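Local atomic coordinates of cellulose 1,4-beta-cellobiosidase (Clostridium thermocellum, PDB entry 3ZQX), a protein that probably binds cellulose, serving as the family 3b carbohydrate-binding module of a cellulosomal cellobiohydrolase. Residues 21-26 and 77-82. The protein carries 1 engineered substitution. Residues are numbered along the deposited sequence; the frame is centred on the assembly and turned at random.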
loop_
_atom_site.group_PDB
_atom_site.type_symbol
_atom_site.label_atom_id
_atom_site.label_comp_id
_atom_site.label_asym_id
_atom_site.label_seq_id
_atom_site.Cartn_x
_atom_site.Cartn_y
_atom_site.Cartn_z
ATOM N N GLY A 21 -1.581 8.833 0.054
ATOM C CA GLY A 21 -2.146 8.460 -1.221
ATOM C C GLY A 21 -3.325 7.548 -0.995
ATOM O O GLY A 21 -3.900 7.530 0.099
ATOM N N LYS A 22 -3.724 6.836 -2.041
ATOM C CA LYS A 22 -4.777 5.844 -1.921
ATOM C C LYS A 22 -4.410 4.607 -2.704
ATOM O O LYS A 22 -3.725 4.686 -3.725
ATOM C CB LYS A 22 -6.116 6.375 -2.444
ATOM C CG LYS A 22 -6.556 7.708 -1.857
ATOM C CD LYS A 22 -7.951 8.098 -2.325
ATOM C CE LYS A 22 -8.362 9.446 -1.759
ATOM N NZ LYS A 22 -9.784 9.758 -2.081
ATOM N N PHE A 23 -4.907 3.469 -2.224
ATOM C CA PHE A 23 -4.848 2.208 -2.950
ATOM C C PHE A 23 -6.264 1.756 -3.294
ATOM O O PHE A 23 -7.239 2.211 -2.699
ATOM C CB PHE A 23 -4.231 1.075 -2.115
ATOM C CG PHE A 23 -2.898 1.397 -1.503
ATOM C CD1 PHE A 23 -1.814 1.746 -2.289
ATOM C CD2 PHE A 23 -2.717 1.311 -0.133
ATOM C CE1 PHE A 23 -0.578 2.027 -1.709
ATOM C CE2 PHE A 23 -1.493 1.588 0.450
ATOM C CZ PHE A 23 -0.424 1.943 -0.342
ATOM N N ASN A 24 -6.375 0.885 -4.288
ATOM C CA ASN A 24 -7.614 0.169 -4.545
ATOM C C ASN A 24 -7.211 -1.225 -4.978
ATOM O O ASN A 24 -6.447 -1.355 -5.933
ATOM C CB ASN A 24 -8.389 0.886 -5.655
ATOM C CG ASN A 24 -9.703 0.221 -5.992
ATOM O OD1 ASN A 24 -10.334 -0.413 -5.141
ATOM N ND2 ASN A 24 -10.125 0.359 -7.249
ATOM N N ILE A 25 -7.726 -2.259 -4.315
ATOM C CA ILE A 25 -7.422 -3.626 -4.711
ATOM C C ILE A 25 -8.596 -4.162 -5.509
ATOM O O ILE A 25 -9.722 -4.195 -5.021
ATOM C CB ILE A 25 -7.132 -4.533 -3.501
ATOM C CG1 ILE A 25 -5.890 -4.030 -2.757
ATOM C CG2 ILE A 25 -6.948 -5.978 -3.960
ATOM C CD1 ILE A 25 -5.658 -4.714 -1.430
ATOM N N VAL A 26 -8.325 -4.565 -6.748
ATOM C CA VAL A 26 -9.371 -4.991 -7.672
ATOM C C VAL A 26 -9.179 -6.464 -7.983
ATOM O O VAL A 26 -8.079 -6.877 -8.346
ATOM C CB VAL A 26 -9.309 -4.177 -8.981
ATOM C CG1 VAL A 26 -10.424 -4.604 -9.915
ATOM C CG2 VAL A 26 -9.397 -2.678 -8.691
ATOM N N HIS A 77 12.708 -1.800 2.200
ATOM C CA HIS A 77 11.775 -1.444 3.265
ATOM C C HIS A 77 10.378 -1.112 2.725
ATOM O O HIS A 77 10.231 -0.593 1.608
ATOM C CB HIS A 77 12.362 -0.259 4.033
ATOM C CG HIS A 77 11.567 0.140 5.234
ATOM N ND1 HIS A 77 10.679 1.193 5.231
ATOM C CD2 HIS A 77 11.533 -0.374 6.487
ATOM C CE1 HIS A 77 10.123 1.297 6.428
ATOM N NE2 HIS A 77 10.628 0.362 7.212
ATOM N N TYR A 78 9.349 -1.392 3.520
ATOM C CA TYR A 78 7.970 -1.152 3.099
ATOM C C TYR A 78 7.000 -0.986 4.260
ATOM O O TYR A 78 7.233 -1.446 5.387
ATOM C CB TYR A 78 7.442 -2.307 2.207
ATOM C CG TYR A 78 7.676 -3.676 2.828
ATOM C CD1 TYR A 78 6.798 -4.209 3.768
ATOM C CD2 TYR A 78 8.806 -4.417 2.508
ATOM C CE1 TYR A 78 7.048 -5.439 4.364
ATOM C CE2 TYR A 78 9.060 -5.652 3.091
ATOM C CZ TYR A 78 8.178 -6.157 4.019
ATOM O OH TYR A 78 8.390 -7.362 4.634
ATOM N N LEU A 79 5.891 -0.328 3.935
ATOM C CA LEU A 79 4.619 -0.514 4.613
ATOM C C LEU A 79 3.978 -1.790 4.081
ATOM O O LEU A 79 3.893 -1.989 2.865
ATOM C CB LEU A 79 3.669 0.640 4.273
ATOM C CG LEU A 79 2.195 0.428 4.634
ATOM C CD1 LEU A 79 1.974 0.448 6.142
ATOM C CD2 LEU A 79 1.310 1.449 3.930
ATOM N N GLN A 80 3.501 -2.636 4.991
ATOM C CA GLN A 80 2.722 -3.805 4.644
ATOM C C GLN A 80 1.299 -3.634 5.157
ATOM O O GLN A 80 1.073 -3.228 6.301
ATOM C CB GLN A 80 3.340 -5.057 5.275
ATOM C CG GLN A 80 2.498 -6.309 5.114
ATOM C CD GLN A 80 3.320 -7.556 5.342
ATOM O OE1 GLN A 80 4.292 -7.790 4.639
ATOM N NE2 GLN A 80 2.958 -8.349 6.351
ATOM N N LEU A 81 0.334 -3.931 4.297
ATOM C CA LEU A 81 -1.046 -4.055 4.741
ATOM C C LEU A 81 -1.504 -5.481 4.614
ATOM O O LEU A 81 -1.399 -6.102 3.545
ATOM C CB LEU A 81 -1.998 -3.173 3.943
ATOM C CG LEU A 81 -1.804 -1.679 4.120
ATOM C CD1 LEU A 81 -2.833 -0.931 3.298
ATOM C CD2 LEU A 81 -1.895 -1.299 5.600
ATOM N N GLU A 82 -1.991 -5.990 5.733
ATOM C CA GLU A 82 -2.743 -7.224 5.783
ATOM C C GLU A 82 -4.163 -6.853 6.202
ATOM O O GLU A 82 -4.467 -5.684 6.438
ATOM C CB GLU A 82 -2.085 -8.218 6.737
ATOM C CG GLU A 82 -0.805 -8.788 6.148
ATOM C CD GLU A 82 0.012 -9.564 7.138
ATOM O OE1 GLU A 82 0.552 -8.937 8.068
ATOM O OE2 GLU A 82 0.121 -10.802 6.988
#
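The F23 ring is met by L79 at its edge: methyl CD2 of L79 lies near the ring plane, 4.5 Å from F23 CE2, which is a loose approach. L81 arrives on a slant that is neither face-on nor edge-on, its CD1 being 4.0 Å from F23 CE2 and 4.1 Å from F23 CD2. Because L81 was deposited in two conformers, this second approach holds for one of them and is the less certain of the two contacts. F99 stacks on the F23 ring, so an aromatic neighbour lies against one face. In the other segment, the Y78 ring has the backbone N of Q80 in its plane, at the edge.

Evidence that side chains alone bridge the gap comes from the spacing: the closest CA atoms across the contact, those of F23 and L81, are 10.6 Å apart, and only 82 Å² is buried in total. F23 has CG beside its backbone N and anti to its carbonyl carbon (chi1 -52°); its CB points toward 77-82, and those of L79 and L81 point back toward 21-26. On the other side of that strand, Q80 NE2 gives a weak bond to E82 OE1, 3.0 Å long and bent to 144°.

All three touching residues are buried, and the middle of the contact lies about 1 Å from the centre of the chain, as expected for the core of the CBM3 jelly-roll sandwich. F54 of strand 52-55 also touches both leucines, and F23 reaches L40 and Y42. The contact thus joins the sheet holding strand 15-27 to the five-stranded sheet in which 78-83 runs between 66-71 and 38-43.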